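PDB 3D4I: Sts-2 protein, which acts as an acid-dependent phosphatase through its histidine phosphatase (2H-phosphatase) domain and interferes with CBL-mediated down-regulation of receptor tyrosine kinases. Local coordinates for the interface of chains A and B. Coordinates in Å, arbitrary orientation; residue numbers count along the deposited sequence, not the author numbering. Chains: chain A/B, Sts-2 protein.

The interface of chains A and B. Residues chain A 236, 251-253; chain B 266, 268-269.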
loop_
_atom_site.group_PDB
_atom_site.type_symbol
_atom_site.label_atom_id
_atom_site.label_comp_id
_atom_site.label_asym_id
_atom_site.label_seq_id
_atom_site.Cartn_x
_atom_site.Cartn_y
_atom_site.Cartn_z
ATOM N N MET A 236 -4.165 8.360 13.458
ATOM C CA MET A 236 -4.477 7.949 14.834
ATOM C C MET A 236 -4.422 9.077 15.870
ATOM O O MET A 236 -3.626 10.003 15.728
ATOM C CB MET A 236 -3.509 6.842 15.264
ATOM C CG MET A 236 -3.550 5.607 14.406
ATOM S SD MET A 236 -2.315 4.428 14.953
ATOM C CE MET A 236 -2.598 3.078 13.806
ATOM N N VAL A 251 -1.598 11.505 24.064
ATOM C CA VAL A 251 -0.273 10.919 24.136
ATOM C C VAL A 251 0.129 10.651 22.680
ATOM O O VAL A 251 -0.751 10.486 21.830
ATOM C CB VAL A 251 -0.325 9.607 25.021
ATOM C CG1 VAL A 251 0.900 8.755 24.874
ATOM C CG2 VAL A 251 -0.535 9.954 26.507
ATOM N N ASN A 252 1.433 10.658 22.382
ATOM C CA ASN A 252 1.905 10.229 21.067
ATOM C C ASN A 252 1.371 8.821 20.792
ATOM O O ASN A 252 1.511 7.943 21.652
ATOM C CB ASN A 252 3.441 10.173 21.006
ATOM C CG ASN A 252 4.112 11.551 20.983
ATOM O OD1 ASN A 252 3.545 12.546 20.520
ATOM N ND2 ASN A 252 5.359 11.598 21.471
ATOM N N PRO A 253 0.747 8.582 19.609
ATOM C CA PRO A 253 0.378 7.182 19.274
ATOM C C PRO A 253 1.578 6.227 19.343
ATOM O O PRO A 253 2.709 6.666 19.113
ATOM C CB PRO A 253 -0.158 7.294 17.838
ATOM C CG PRO A 253 -0.691 8.709 17.744
ATOM C CD PRO A 253 0.308 9.529 18.569
ATOM N N PHE B 266 0.896 13.443 8.874
ATOM C CA PHE B 266 -0.123 13.802 9.848
ATOM C C PHE B 266 0.513 13.963 11.224
ATOM O O PHE B 266 1.140 13.039 11.724
ATOM C CB PHE B 266 -1.187 12.708 9.860
ATOM C CG PHE B 266 -2.270 12.912 10.881
ATOM C CD1 PHE B 266 -3.064 14.063 10.866
ATOM C CD2 PHE B 266 -2.513 11.939 11.849
ATOM C CE1 PHE B 266 -4.069 14.244 11.805
ATOM C CE2 PHE B 266 -3.525 12.113 12.802
ATOM C CZ PHE B 266 -4.301 13.256 12.780
ATOM N N TRP B 268 -0.649 14.644 14.915
ATOM C CA TRP B 268 -1.778 14.691 15.837
ATOM C C TRP B 268 -1.808 15.985 16.667
ATOM O O TRP B 268 -2.872 16.571 16.863
ATOM C CB TRP B 268 -1.788 13.445 16.744
ATOM C CG TRP B 268 -0.629 13.337 17.703
ATOM C CD1 TRP B 268 0.604 12.789 17.453
ATOM C CD2 TRP B 268 -0.594 13.794 19.062
ATOM N NE1 TRP B 268 1.401 12.879 18.573
ATOM C CE2 TRP B 268 0.687 13.487 19.574
ATOM C CE3 TRP B 268 -1.521 14.438 19.897
ATOM C CZ2 TRP B 268 1.058 13.798 20.886
ATOM C CZ3 TRP B 268 -1.147 14.742 21.199
ATOM C CH2 TRP B 268 0.130 14.423 21.681
ATOM N N ARG B 269 -0.629 16.432 17.106
ATOM C CA ARG B 269 -0.476 17.632 17.937
ATOM C C ARG B 269 -1.055 18.905 17.329
ATOM O O ARG B 269 -1.343 19.855 18.052
ATOM C CB ARG B 269 0.996 17.869 18.291
ATOM C CG ARG B 269 1.466 17.081 19.483
ATOM C CD ARG B 269 2.762 17.640 20.035
ATOM N NE ARG B 269 3.156 16.952 21.261
ATOM C CZ ARG B 269 3.833 15.807 21.294
ATOM N NH1 ARG B 269 4.190 15.213 20.159
ATOM N NH2 ARG B 269 4.149 15.249 22.459
#
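A:Pro253 lays its CD methylene over the five-membered ring of the B:Trp268 indole, 3.7 Å from the centroid, a CH-pi contact at the centre of this dimer-interface patch. The indole CG lies between the backbone N and carbonyl carbon (chi1 66°), which carries the ring against the turn A:Val251 to A:Pro253. On this face A:Val251 O stands 3.8 Å above the indole plane, while within chain B the B:Arg269 CG methylene backs the opposite face, 3.5 Å off and toward the rim; the indole's CZ2 corner lies over the centre of the guanidinium face. B:Phe266 adds a lighter contact, CE2 3.6 Å from A:Met236 O.

Toward the polar rim, the amide of A:Asn252 meets the indole edge-on, OD1 in the ring plane and the amide turned 77° from it. B:Trp268 NE1 gives A:Asn252 OD1 a weak hydrogen bond of 2.9 Å. B:Arg269 NH1 donates another to A:Asn252 OD1 (2.8 Å), on a lone pair in the carbonyl plane but strongly bent (116° at the hydrogen), OD1 lying far out of the guanidinium plane. An alanine in place of B:Trp268 would probably leave A:Pro253 CD without its aromatic partner, take the weak NE1 bond from A:Asn252 and strip B:Arg269 of the ring it packs against.

The C-terminal segment of chain B reaches across to chain A, its short helical turn 268-270 packing beside the ends of strands 236-241 and 248-251; two-fold symmetry repeats this exchange, consistent with homodimerisation.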